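Local coordinates for protein nucleoporin NUP116 (Candida glabrata, PDB 3NF5) that probably serves as a structural constituent of the nuclear pore, this chain being the C-terminal domain that targets the protein to the pore complex, at residues E14-S19 / S64-L69; G47-L52 / V70-M75; I99-C104 / Y148-D153. One frame throughout, in Å; residues are numbered along the deposited sequence.

Interaction 1: residues E14-S19 / S64-L69; sequences ENYYIS and SICDDL
One weak hydrogen bond is the polar part of this contact. The Y16 hydroxyl gives its proton to D67 OD1, with Y16 OH and D67 OD1 2.9 Å apart. Y16 OH also bonds to F72 N, just beyond the helix. Two partners therefore hold the tyrosine tip and limit how its ring can turn. The nearby D67 carboxylate would be expected to favour the neutral form of the phenol.

The aromatic part is mostly D67 on the Y16 ring, with C66 beside it. The D67 and Y16 side chains cross at about a right angle, and D67 CB lies over one ring face, 3.4 Å from Y16 CE2. The contact is a CH-pi one, offset toward the rim on the CE2 side. The carboxylate and ring planes are 33° apart. The Y16 ring reaches the helix with its CG anti to the carbonyl carbon. C66 SG sits oblique to the same ring, in a looser sulfur-aromatic contact.

The apolar part lies between C66 and the strand, and at I18. C66 CB touches Y16 CD1 at 3.9 Å. Its sulfur reaches further along the strand, where C66 SG rests 3.9 Å from I18 CB. I18 extends with CG1 anti to the backbone N (chi1 -167°), so I18 CD1 meets I65 CD1 at 3.9 Å. I65 CG2 flanks the same methyl. Y17 CB, between Y16 and I18, points away from the helix.

Strand 16-19 is an edge of the six-stranded antiparallel sheet in this C-terminal domain. It bonds to strand 40-43 through Y17 with G42 and S19 with V40. The short helix 65-69 packs at 116° to strand 16-19, and I65 and C66 also touch V41. Helix 65-69 then leads straight into strand 70-73.

Interaction 2: residues G47-L52 / V70-M75; sequences GKIEFL and VVFQPM
Strands 47-51 and 70-73 run roughly antiparallel, at 148°, but their axes stay 7.3 Å apart, so side chains and not backbone pairing fill the gap. F72 covers most of it. Its CG is anti to the carbonyl carbon (chi1 -68°), and the ring lies flat against the peptide between G47 and K48. G47 C sits over the F72 ring centre, 3.6 Å above the plane, and K48 N lies over the rim of the same face. The tip is closest, with F72 CZ 3.2 Å from K48 C. G47 CA adds a CH-pi contact over this face, 3.7 Å from F72 CD1. G47, with no side chain, leaves room for the ring at CD1, and its extended backbone angles suit glycine.

The contact packs two sheets together in the core of the domain: strand 47-51 belongs to the six-stranded sheet, while 70-73 pairs with 76-79. I49 completes the interface. I49 CG2 meets V70 CG1 at 3.9 Å. The same I49 CG2 touches F72 CZ at 4.1 Å, the I49 and F72 side chains crossing at about a right angle. K48 CB points away from strand 70-73, and K48 NZ forms a salt bridge with E50 OE1 at 2.7 Å.

Interaction 3: residues I99-C104 / Y148-D153; sequences ISCYNC and YCFTVD
Four backbone hydrogen bonds zip these antiparallel strands together. I99 pairs with F150 and C101 with Y148, each as a hydrogen-bonded pair. The I99 N to F150 O bond is the shortest at 2.7 Å, and it runs nearly along the C=O axis. S100 and C149 form the non-hydrogen-bonded pair between them. There the CA atoms close in on carbonyls: C149 CA lies 3.3 Å from I99 O.

The tight side carries I99, C101, Y148 and F150. F150 takes the crowded first torsion, CG between the backbone N and the carbonyl carbon (chi1 64°). This swings the ring across to I99, whose CB lies over one face, with F150 CZ and I99 CB 3.5 Å apart. The CH-pi contact is offset toward the rim. Over the opposite face of the F150 ring, toward its rim, lies Y148 OH, 3.4 Å above the plane, so the ring sits between I99 and Y148. C101 SG comes to the ring edge, 4.3 Å from F150 CE2. I99 CD1 also reaches V152 CG2 at 4.1 Å.

The other face, with S100 and C149, is looser. C149 is partly exposed there, and S100 OG and C149 SG face each other at 3.5 Å.

Both strands lie inside the six-stranded sheet. Strand 97-101 has 47-51 as its other neighbour, and 147-152 has 137-142. The I99 side packs against V77 of strand 76-79, while L130 of helix 122-132 touches Y148 and Y126 of the same helix meets C104.

How the interactions relate
Interactions 1 and 2 cross along the chain: helix 65-69 of one runs into strand 70-73 of the other. The centres of interactions 1 and 2 are about 9 Å apart. Two probable hydrogen bonds join them, I65 O to V70 N at 3.0 Å and Y16 OH to F72 N at 3.2 Å. Interaction 2 in turn touches interaction 3 across neighbouring strands 47-51 and 97-101, where K48 N lies 2.9 Å from S100 O in a probable hydrogen bond. The centres of interactions 2 and 3 are about 8 Å apart. Interactions 1 and 3 do not touch; their centres are about 17 Å apart. All three reach the same six-stranded sheet, interaction 1 at its edge strand 16-19 and interaction 3 within it.

Interaction 1: residues E14-S19 / S64-L69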
ATOM      1  N   GLU A  14      11.974   9.243  -3.713  1.00 33.35           N
ATOM      2  CA  GLU A  14      12.479   8.473  -2.613  1.00 33.55           C
ATOM      3  C   GLU A  14      11.261   7.639  -2.147  1.00 33.32           C
ATOM      4  O   GLU A  14      10.095   7.862  -2.539  1.00 33.96           O
ATOM      5  CB  GLU A  14      12.986   9.453  -1.513  1.00 33.60           C
ATOM      6  N   ASN A  15      11.492   6.697  -1.293  1.00 32.50           N
ATOM      7  CA  ASN A  15      10.351   6.040  -0.638  1.00 31.79           C
ATOM      8  C   ASN A  15       9.642   4.907  -1.421  1.00 27.88           C
ATOM      9  O   ASN A  15       9.484   3.825  -0.828  1.00 28.80           O
ATOM     10  CB  ASN A  15       9.290   7.036  -0.148  1.00 32.76           C
ATOM     11  CG  ASN A  15       9.875   8.211   0.611  1.00 36.33           C
ATOM     12  OD1 ASN A  15       9.737   9.379   0.182  1.00 38.97           O
ATOM     13  ND2 ASN A  15      10.520   7.921   1.730  1.00 38.12           N
ATOM     14  N   TYR A  16       9.221   5.105  -2.679  1.00 23.21           N
ATOM     15  CA  TYR A  16       8.490   4.001  -3.385  1.00 20.81           C
ATOM     16  C   TYR A  16       9.434   2.979  -3.936  1.00 19.74           C
ATOM     17  O   TYR A  16      10.506   3.293  -4.386  1.00 17.25           O
ATOM     18  CB  TYR A  16       7.581   4.454  -4.547  1.00 19.67           C
ATOM     19  CG  TYR A  16       6.309   5.033  -4.078  1.00 19.57           C
ATOM     20  CD1 TYR A  16       5.207   4.237  -3.846  1.00 17.39           C
ATOM     21  CD2 TYR A  16       6.194   6.397  -3.832  1.00 22.17           C
ATOM     22  CE1 TYR A  16       4.011   4.754  -3.410  1.00 17.30           C
ATOM     23  CE2 TYR A  16       5.004   6.929  -3.311  1.00 18.24           C
ATOM     24  CZ  TYR A  16       3.918   6.107  -3.134  1.00 20.03           C
ATOM     25  OH  TYR A  16       2.718   6.582  -2.668  1.00 16.29           O
ATOM     26  N   TYR A  17       8.952   1.763  -3.976  1.00 17.59           N
ATOM     27  CA  TYR A  17       9.663   0.684  -4.572  1.00 17.78           C
ATOM     28  C   TYR A  17       8.648  -0.322  -5.110  1.00 16.92           C
ATOM     29  O   TYR A  17       7.520  -0.352  -4.680  1.00 13.45           O
ATOM     30  CB  TYR A  17      10.638   0.028  -3.594  1.00 18.33           C
ATOM     31  CG  TYR A  17       9.994  -0.602  -2.403  1.00 17.33           C
ATOM     32  CD1 TYR A  17       9.667  -1.960  -2.394  1.00 20.24           C
ATOM     33  CD2 TYR A  17       9.670   0.151  -1.273  1.00 17.30           C
ATOM     34  CE1 TYR A  17       9.058  -2.553  -1.287  1.00 16.61           C
ATOM     35  CE2 TYR A  17       9.085  -0.422  -0.186  1.00 15.64           C
ATOM     36  CZ  TYR A  17       8.766  -1.782  -0.205  1.00 18.39           C
ATOM     37  OH  TYR A  17       8.190  -2.345   0.857  1.00 22.34           O
ATOM     38  N   ILE A  18       9.100  -1.119  -6.069  1.00 17.86           N
ATOM     39  CA  ILE A  18       8.276  -2.182  -6.672  1.00 17.81           C
ATOM     40  C   ILE A  18       9.160  -3.408  -6.915  1.00 17.68           C
ATOM     41  O   ILE A  18      10.298  -3.235  -7.354  1.00 18.41           O
ATOM     42  CB  ILE A  18       7.643  -1.693  -7.968  1.00 18.58           C
ATOM     43  CG1 ILE A  18       6.551  -2.634  -8.452  1.00 20.05           C
ATOM     44  CG2 ILE A  18       8.685  -1.483  -9.065  1.00 22.64           C
ATOM     45  CD1 ILE A  18       5.696  -2.021  -9.609  1.00 18.41           C
ATOM     46  N   SER A  19       8.605  -4.602  -6.658  1.00 16.85           N
ATOM     47  CA  SER A  19       9.270  -5.943  -6.841  1.00 18.60           C
ATOM     48  C   SER A  19       8.269  -6.896  -7.468  1.00 18.93           C
ATOM     49  O   SER A  19       7.150  -6.969  -7.012  1.00 17.83           O
ATOM     50  CB  SER A  19       9.703  -6.477  -5.488  1.00 18.20           C
ATOM     51  OG  SER A  19      10.255  -7.799  -5.579  1.00 25.60           O
ATOM     52  N   SER A  64       3.078   4.151 -13.924  1.00 23.23           N
ATOM     53  CA  SER A  64       1.910   4.609 -13.179  1.00 22.84           C
ATOM     54  C   SER A  64       1.575   3.802 -11.946  1.00 21.66           C
ATOM     55  O   SER A  64       0.704   4.219 -11.204  1.00 20.53           O
ATOM     56  CB  SER A  64       0.675   4.692 -14.050  1.00 24.12           C
ATOM     57  OG  SER A  64       0.141   3.407 -14.326  1.00 26.34           O
ATOM     58  N   ILE A  65       2.240   2.655 -11.708  1.00 20.01           N
ATOM     59  CA  ILE A  65       1.847   1.830 -10.606  1.00 19.99           C
ATOM     60  C   ILE A  65       2.210   2.485  -9.260  1.00 19.72           C
ATOM     61  O   ILE A  65       1.314   2.761  -8.432  1.00 19.54           O
ATOM     62  CB  ILE A  65       2.445   0.399 -10.681  1.00 19.06           C
ATOM     63  CG1 ILE A  65       2.011  -0.318 -11.956  1.00 19.85           C
ATOM     64  CG2 ILE A  65       2.024  -0.394  -9.420  1.00 21.45           C
ATOM     65  CD1 ILE A  65       2.696  -1.650 -12.151  1.00 17.93           C
ATOM     66  N   CYS A  66       3.494   2.751  -9.039  1.00 21.08           N
ATOM     67  CA  CYS A  66       3.902   3.479  -7.817  1.00 21.38           C
ATOM     68  C   CYS A  66       3.483   4.947  -7.841  1.00 21.90           C
ATOM     69  O   CYS A  66       3.814   5.685  -8.790  1.00 21.32           O
ATOM     70  CB  CYS A  66       5.416   3.468  -7.667  1.00 22.64           C
ATOM     71  SG  CYS A  66       6.158   1.861  -7.488  1.00 22.99           S
ATOM     72  N   ASP A  67       2.799   5.364  -6.783  1.00 22.09           N
ATOM     73  CA  ASP A  67       2.392   6.773  -6.523  1.00 22.61           C
ATOM     74  C   ASP A  67       1.372   7.388  -7.513  1.00 22.63           C
ATOM     75  O   ASP A  67       1.282   8.611  -7.677  1.00 23.44           O
ATOM     76  CB  ASP A  67       3.623   7.656  -6.359  1.00 23.11           C
ATOM     77  CG  ASP A  67       3.412   8.836  -5.406  1.00 24.75           C
ATOM     78  OD1 ASP A  67       2.597   8.819  -4.453  1.00 23.08           O
ATOM     79  OD2 ASP A  67       4.153   9.791  -5.618  1.00 30.02           O
ATOM     80  N   ASP A  68       0.562   6.536  -8.121  1.00 22.13           N
ATOM     81  CA  ASP A  68      -0.594   6.924  -8.933  1.00 21.30           C
ATOM     82  C   ASP A  68      -1.678   5.841  -8.729  1.00 19.70           C
ATOM     83  O   ASP A  68      -2.628   6.073  -8.065  1.00 19.27           O
ATOM     84  CB  ASP A  68      -0.175   7.087 -10.402  1.00 22.54           C
ATOM     85  CG  ASP A  68      -1.327   7.364 -11.344  1.00 24.68           C
ATOM     86  OD1 ASP A  68      -2.503   7.242 -10.913  1.00 28.08           O
ATOM     87  OD2 ASP A  68      -1.055   7.627 -12.561  1.00 28.29           O
ATOM     88  N   LEU A  69      -1.484   4.635  -9.243  1.00 18.22           N
ATOM     89  CA  LEU A  69      -2.435   3.562  -8.960  1.00 17.05           C
ATOM     90  C   LEU A  69      -2.382   3.114  -7.478  1.00 15.47           C
ATOM     91  O   LEU A  69      -3.370   2.735  -6.920  1.00 16.40           O
ATOM     92  CB  LEU A  69      -2.118   2.343  -9.812  1.00 17.43           C
ATOM     93  CG  LEU A  69      -2.428   2.519 -11.314  1.00 21.14           C
ATOM     94  CD1 LEU A  69      -2.136   1.159 -11.992  1.00 20.01           C
ATOM     95  CD2 LEU A  69      -3.890   2.938 -11.484  1.00 20.74           C
TER

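Interaction 2: residues G47-L52 / V70-M75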
ATOM      1  N   GLY A  47       3.683   2.407   4.017  1.00 15.90           N
ATOM      2  CA  GLY A  47       2.990   1.104   3.925  1.00 14.21           C
ATOM      3  C   GLY A  47       3.391   0.365   2.678  1.00 13.75           C
ATOM      4  O   GLY A  47       4.198   0.845   1.879  1.00 13.14           O
ATOM      5  N   LYS A  48       2.794  -0.808   2.507  1.00 14.01           N
ATOM      6  CA  LYS A  48       3.015  -1.602   1.307  1.00 14.59           C
ATOM      7  C   LYS A  48       1.818  -2.496   1.000  1.00 14.15           C
ATOM      8  O   LYS A  48       1.018  -2.838   1.867  1.00 14.17           O
ATOM      9  CB  LYS A  48       4.242  -2.481   1.414  1.00 14.13           C
ATOM     10  CG  LYS A  48       4.310  -3.496   2.562  1.00 17.36           C
ATOM     11  CD  LYS A  48       5.590  -4.338   2.534  1.00 17.63           C
ATOM     12  CE  LYS A  48       5.755  -5.210   3.795  1.00 20.18           C
ATOM     13  NZ  LYS A  48       6.921  -6.120   3.588  1.00 16.55           N
ATOM     14  N   ILE A  49       1.756  -2.893  -0.261  1.00 14.28           N
ATOM     15  CA  ILE A  49       0.812  -3.935  -0.670  1.00 13.12           C
ATOM     16  C   ILE A  49       1.551  -5.106  -1.354  1.00 13.05           C
ATOM     17  O   ILE A  49       2.474  -4.911  -2.165  1.00 13.07           O
ATOM     18  CB  ILE A  49      -0.301  -3.333  -1.558  1.00 12.11           C
ATOM     19  CG1 ILE A  49      -1.353  -4.422  -1.868  1.00  9.78           C
ATOM     20  CG2 ILE A  49       0.269  -2.672  -2.741  1.00 13.12           C
ATOM     21  CD1 ILE A  49      -2.639  -3.882  -2.483  1.00 11.68           C
ATOM     22  N   GLU A  50       1.165  -6.309  -0.936  1.00 13.93           N
ATOM     23  CA  GLU A  50       1.817  -7.609  -1.351  1.00 14.29           C
ATOM     24  C   GLU A  50       0.645  -8.437  -1.931  1.00 12.72           C
ATOM     25  O   GLU A  50      -0.207  -8.889  -1.210  1.00 12.07           O
ATOM     26  CB  GLU A  50       2.502  -8.289  -0.171  1.00 13.94           C
ATOM     27  CG  GLU A  50       3.709  -7.476   0.330  1.00 17.11           C
ATOM     28  CD  GLU A  50       4.132  -7.793   1.742  1.00 20.47           C
ATOM     29  OE1 GLU A  50       5.340  -7.614   2.063  1.00 27.88           O
ATOM     30  OE2 GLU A  50       3.274  -8.168   2.552  1.00 25.63           O
ATOM     31  N   PHE A  51       0.582  -8.515  -3.247  1.00 13.21           N
ATOM     32  CA  PHE A  51      -0.452  -9.252  -3.934  1.00 14.77           C
ATOM     33  C   PHE A  51      -0.203 -10.750  -3.755  1.00 15.19           C
ATOM     34  O   PHE A  51       0.905 -11.232  -3.944  1.00 17.04           O
ATOM     35  CB  PHE A  51      -0.500  -8.869  -5.403  1.00 15.17           C
ATOM     36  CG  PHE A  51      -0.949  -7.487  -5.612  1.00 15.29           C
ATOM     37  CD1 PHE A  51      -0.030  -6.459  -5.659  1.00 13.96           C
ATOM     38  CD2 PHE A  51      -2.285  -7.201  -5.631  1.00 15.02           C
ATOM     39  CE1 PHE A  51      -0.453  -5.159  -5.792  1.00 13.44           C
ATOM     40  CE2 PHE A  51      -2.730  -5.921  -5.731  1.00 14.55           C
ATOM     41  CZ  PHE A  51      -1.802  -4.880  -5.820  1.00 15.95           C
ATOM     42  N   LEU A  52      -1.227 -11.453  -3.341  1.00 14.56           N
ATOM     43  CA  LEU A  52      -1.083 -12.844  -2.937  1.00 14.80           C
ATOM     44  C   LEU A  52      -1.525 -13.783  -4.047  1.00 17.08           C
ATOM     45  O   LEU A  52      -1.183 -14.933  -4.016  1.00 19.80           O
ATOM     46  CB  LEU A  52      -1.839 -13.088  -1.673  1.00 13.47           C
ATOM     47  CG  LEU A  52      -1.344 -12.259  -0.516  1.00 12.79           C
ATOM     48  CD1 LEU A  52      -2.273 -12.471   0.685  1.00 18.10           C
ATOM     49  CD2 LEU A  52       0.065 -12.617  -0.156  1.00 18.07           C
ATOM     50  N   VAL A  70      -1.199   3.111  -6.899  1.00 15.23           N
ATOM     51  CA  VAL A  70      -0.973   2.671  -5.530  1.00 14.87           C
ATOM     52  C   VAL A  70      -0.271   3.817  -4.823  1.00 16.12           C
ATOM     53  O   VAL A  70       0.845   4.201  -5.222  1.00 16.09           O
ATOM     54  CB  VAL A  70      -0.094   1.400  -5.424  1.00 14.47           C
ATOM     55  CG1 VAL A  70       0.055   1.015  -3.939  1.00 14.56           C
ATOM     56  CG2 VAL A  70      -0.690   0.221  -6.230  1.00 15.23           C
ATOM     57  N   VAL A  71      -0.931   4.335  -3.799  1.00 16.18           N
ATOM     58  CA  VAL A  71      -0.474   5.514  -3.004  1.00 17.16           C
ATOM     59  C   VAL A  71      -0.586   5.180  -1.505  1.00 14.82           C
ATOM     60  O   VAL A  71      -1.586   4.670  -1.042  1.00 14.44           O
ATOM     61  CB  VAL A  71      -1.299   6.804  -3.370  1.00 17.75           C
ATOM     62  CG1 VAL A  71      -1.005   7.996  -2.400  1.00 20.42           C
ATOM     63  CG2 VAL A  71      -1.055   7.256  -4.824  1.00 17.70           C
ATOM     64  N   PHE A  72       0.484   5.386  -0.774  1.00 16.89           N
ATOM     65  CA  PHE A  72       0.504   5.279   0.701  1.00 16.07           C
ATOM     66  C   PHE A  72       0.871   6.659   1.230  1.00 19.69           C
ATOM     67  O   PHE A  72       1.818   7.255   0.758  1.00 20.63           O
ATOM     68  CB  PHE A  72       1.563   4.279   1.117  1.00 18.02           C
ATOM     69  CG  PHE A  72       1.234   2.885   0.742  1.00 17.11           C
ATOM     70  CD1 PHE A  72       0.351   2.153   1.513  1.00 19.86           C
ATOM     71  CD2 PHE A  72       1.754   2.326  -0.437  1.00 21.20           C
ATOM     72  CE1 PHE A  72       0.041   0.859   1.150  1.00 19.33           C
ATOM     73  CE2 PHE A  72       1.437   1.031  -0.784  1.00 17.21           C
ATOM     74  CZ  PHE A  72       0.591   0.332  -0.027  1.00 14.37           C
ATOM     75  N   GLN A  73       0.039   7.198   2.113  1.00 22.65           N
ATOM     76  CA  GLN A  73       0.228   8.470   2.809  1.00 22.80           C
ATOM     77  C   GLN A  73       0.172   8.175   4.301  1.00 22.70           C
ATOM     78  O   GLN A  73      -0.107   7.043   4.680  1.00 21.00           O
ATOM     79  CB  GLN A  73      -0.963   9.359   2.477  1.00 25.70           C
ATOM     80  CG  GLN A  73      -1.104   9.783   1.040  1.00 28.14           C
ATOM     81  CD  GLN A  73      -2.182  10.849   0.938  1.00 36.94           C
ATOM     82  OE1 GLN A  73      -3.383  10.581   1.128  1.00 39.44           O
ATOM     83  NE2 GLN A  73      -1.751  12.082   0.717  1.00 40.81           N
ATOM     84  N   PRO A  74       0.357   9.195   5.152  1.00 22.89           N
ATOM     85  CA  PRO A  74       0.122   8.971   6.586  1.00 21.76           C
ATOM     86  C   PRO A  74      -1.231   8.383   6.923  1.00 21.65           C
ATOM     87  O   PRO A  74      -2.272   9.014   6.661  1.00 21.03           O
ATOM     88  CB  PRO A  74       0.262  10.408   7.194  1.00 23.44           C
ATOM     89  CG  PRO A  74       1.155  11.156   6.210  1.00 22.69           C
ATOM     90  CD  PRO A  74       0.779  10.602   4.854  1.00 23.18           C
HETATM   91  N   MSE A  75      -1.235   7.160   7.511  1.00 21.33           N
HETATM   92  CA  MSE A  75      -2.468   6.442   7.901  1.00 21.29           C
HETATM   93  C   MSE A  75      -3.518   6.376   6.792  1.00 20.43           C
HETATM   94  O   MSE A  75      -4.729   6.527   7.025  1.00 20.86           O
HETATM   95  CB  MSE A  75      -3.052   7.030   9.174  1.00 22.32           C
HETATM   96  CG  MSE A  75      -2.038   7.151  10.204  1.00 24.56           C
HETATM   97 SE   MSE A  75      -2.820   7.492  11.989  1.00 26.44          SE
HETATM   98  CE  MSE A  75      -1.268   8.250  12.637  1.00 25.23           C
TER

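Interaction 3: residues I99-C104 / Y148-D153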
ATOM      1  N   ILE A  99      -2.041  -6.017   2.964  1.00 12.27           N
ATOM      2  CA  ILE A  99      -1.652  -4.592   3.104  1.00 13.60           C
ATOM      3  C   ILE A  99      -1.086  -4.287   4.500  1.00 13.76           C
ATOM      4  O   ILE A  99      -1.633  -4.727   5.522  1.00 14.82           O
ATOM      5  CB  ILE A  99      -2.858  -3.726   2.754  1.00 11.91           C
ATOM      6  CG1 ILE A  99      -3.301  -4.051   1.295  1.00 12.22           C
ATOM      7  CG2 ILE A  99      -2.468  -2.179   2.938  1.00 15.14           C
ATOM      8  CD1 ILE A  99      -4.508  -3.381   0.763  1.00 17.51           C
ATOM      9  N   SER A 100       0.053  -3.605   4.550  1.00 14.94           N
ATOM     10  CA  SER A 100       0.640  -3.175   5.817  1.00 14.43           C
ATOM     11  C   SER A 100       0.694  -1.616   5.815  1.00 15.37           C
ATOM     12  O   SER A 100       1.112  -1.039   4.844  1.00 15.77           O
ATOM     13  CB  SER A 100       2.057  -3.740   6.002  1.00 14.57           C
ATOM     14  OG  SER A 100       2.109  -5.181   5.900  1.00 18.17           O
ATOM     15  N   CYS A 101       0.217  -1.000   6.887  1.00 16.37           N
ATOM     16  CA  CYS A 101       0.241   0.482   7.103  1.00 18.77           C
ATOM     17  C   CYS A 101       1.077   0.793   8.368  1.00 18.20           C
ATOM     18  O   CYS A 101       0.931   0.130   9.415  1.00 15.78           O
ATOM     19  CB  CYS A 101      -1.155   0.978   7.282  1.00 19.49           C
ATOM     20  SG  CYS A 101      -2.229   0.773   5.887  1.00 30.27           S
ATOM     21  N   TYR A 102       2.013   1.742   8.241  1.00 17.79           N
ATOM     22  CA  TYR A 102       3.015   1.985   9.284  1.00 18.55           C
ATOM     23  C   TYR A 102       2.614   3.219  10.074  1.00 19.26           C
ATOM     24  O   TYR A 102       1.948   4.078   9.551  1.00 19.07           O
ATOM     25  CB  TYR A 102       4.394   2.213   8.621  1.00 18.61           C
ATOM     26  CG  TYR A 102       4.836   1.134   7.663  1.00 17.31           C
ATOM     27  CD1 TYR A 102       4.604  -0.210   7.928  1.00 23.72           C
ATOM     28  CD2 TYR A 102       5.591   1.458   6.557  1.00 19.15           C
ATOM     29  CE1 TYR A 102       5.080  -1.195   7.067  1.00 20.78           C
ATOM     30  CE2 TYR A 102       6.099   0.493   5.676  1.00 22.90           C
ATOM     31  CZ  TYR A 102       5.816  -0.819   5.916  1.00 22.76           C
ATOM     32  OH  TYR A 102       6.321  -1.741   5.048  1.00 24.54           O
ATOM     33  N   ASN A 103       3.014   3.276  11.344  1.00 21.90           N
ATOM     34  CA  ASN A 103       2.748   4.432  12.223  1.00 22.60           C
ATOM     35  C   ASN A 103       1.302   4.844  12.288  1.00 22.57           C
ATOM     36  O   ASN A 103       0.964   6.053  12.277  1.00 22.29           O
ATOM     37  CB  ASN A 103       3.690   5.594  11.845  1.00 24.58           C
ATOM     38  CG  ASN A 103       5.124   5.151  11.925  1.00 25.98           C
ATOM     39  OD1 ASN A 103       5.492   4.543  12.914  1.00 35.04           O
ATOM     40  ND2 ASN A 103       5.888   5.314  10.873  1.00 29.22           N
ATOM     41  N   CYS A 104       0.438   3.826  12.414  1.00 21.05           N
ATOM     42  CA  CYS A 104      -0.944   4.026  12.695  1.00 20.71           C
ATOM     43  C   CYS A 104      -1.113   4.050  14.199  1.00 21.76           C
ATOM     44  O   CYS A 104      -0.843   3.072  14.874  1.00 20.02           O
ATOM     45  CB  CYS A 104      -1.784   2.909  12.080  1.00 21.21           C
ATOM     46  SG  CYS A 104      -1.757   2.992  10.275  1.00 21.23           S
ATOM     47  N   TYR A 148      -0.164  -1.936  11.179  1.00 16.30           N
ATOM     48  CA  TYR A 148      -1.474  -2.532  11.015  1.00 16.07           C
ATOM     49  C   TYR A 148      -1.378  -3.369   9.759  1.00 15.83           C
ATOM     50  O   TYR A 148      -0.939  -2.887   8.749  1.00 14.78           O
ATOM     51  CB  TYR A 148      -2.513  -1.475  10.849  1.00 15.39           C
ATOM     52  CG  TYR A 148      -3.859  -1.808  10.237  1.00 17.31           C
ATOM     53  CD1 TYR A 148      -4.640  -2.877  10.672  1.00 19.18           C
ATOM     54  CD2 TYR A 148      -4.364  -1.029   9.256  1.00 15.94           C
ATOM     55  CE1 TYR A 148      -5.892  -3.126  10.111  1.00 19.77           C
ATOM     56  CE2 TYR A 148      -5.582  -1.256   8.725  1.00 19.16           C
ATOM     57  CZ  TYR A 148      -6.310  -2.346   9.114  1.00 17.26           C
ATOM     58  OH  TYR A 148      -7.516  -2.550   8.530  1.00 23.43           O
ATOM     59  N   CYS A 149      -1.717  -4.635   9.890  1.00 16.22           N
ATOM     60  CA  CYS A 149      -1.697  -5.552   8.762  0.50 16.25           C
ATOM     61  C   CYS A 149      -3.050  -6.189   8.575  1.00 16.26           C
ATOM     62  O   CYS A 149      -3.679  -6.646   9.547  1.00 15.69           O
ATOM     63  CB  CYS A 149      -0.701  -6.671   8.976  0.50 16.63           C
ATOM     64  SG  CYS A 149       0.998  -6.171   9.034  0.50 17.00           S
ATOM     65  N   PHE A 150      -3.471  -6.277   7.310  1.00 16.72           N
ATOM     66  CA  PHE A 150      -4.730  -6.925   6.954  1.00 15.86           C
ATOM     67  C   PHE A 150      -4.692  -7.461   5.508  1.00 15.52           C
ATOM     68  O   PHE A 150      -3.782  -7.122   4.724  1.00 14.01           O
ATOM     69  CB  PHE A 150      -5.865  -5.938   7.112  1.00 15.58           C
ATOM     70  CG  PHE A 150      -5.801  -4.764   6.181  1.00 14.61           C
ATOM     71  CD1 PHE A 150      -6.585  -4.725   5.015  1.00 15.95           C
ATOM     72  CD2 PHE A 150      -4.966  -3.685   6.482  1.00 16.02           C
ATOM     73  CE1 PHE A 150      -6.545  -3.601   4.138  1.00 19.68           C
ATOM     74  CE2 PHE A 150      -4.911  -2.608   5.667  1.00 17.23           C
ATOM     75  CZ  PHE A 150      -5.718  -2.534   4.472  1.00 18.93           C
ATOM     76  N   THR A 151      -5.647  -8.316   5.180  1.00 15.23           N
ATOM     77  CA  THR A 151      -5.811  -8.808   3.808  1.00 16.43           C
ATOM     78  C   THR A 151      -7.134  -8.347   3.243  1.00 16.94           C
ATOM     79  O   THR A 151      -8.073  -7.967   3.989  1.00 17.05           O
ATOM     80  CB  THR A 151      -5.664 -10.331   3.680  1.00 17.24           C
ATOM     81  OG1 THR A 151      -6.720 -10.996   4.368  1.00 23.03           O
ATOM     82  CG2 THR A 151      -4.360 -10.808   4.230  1.00 19.34           C
ATOM     83  N   VAL A 152      -7.165  -8.342   1.911  1.00 17.00           N
ATOM     84  CA  VAL A 152      -8.335  -8.028   1.130  1.00 17.12           C
ATOM     85  C   VAL A 152      -8.461  -9.165   0.136  1.00 17.77           C
ATOM     86  O   VAL A 152      -7.472  -9.692  -0.335  1.00 19.35           O
ATOM     87  CB  VAL A 152      -8.170  -6.648   0.507  1.00 17.29           C
ATOM     88  CG1 VAL A 152      -8.100  -5.581   1.599  1.00 17.30           C
ATOM     89  CG2 VAL A 152      -6.884  -6.531  -0.332  1.00 15.97           C
ATOM     90  N   ASP A 153      -9.665  -9.646  -0.081  1.00 18.47           N
ATOM     91  CA  ASP A 153      -9.981 -10.651  -1.110  1.00 19.79           C
ATOM     92  C   ASP A 153      -9.773 -10.164  -2.567  1.00 19.48           C
ATOM     93  O   ASP A 153      -9.266 -10.885  -3.469  1.00 17.01           O
ATOM     94  CB  ASP A 153     -11.452 -11.039  -0.958  1.00 19.58           C
ATOM     95  CG  ASP A 153     -11.766 -11.679   0.346  1.00 25.20           C
ATOM     96  OD1 ASP A 153     -10.879 -12.334   0.903  1.00 30.56           O
ATOM     97  OD2 ASP A 153     -12.937 -11.572   0.814  1.00 29.90           O
TER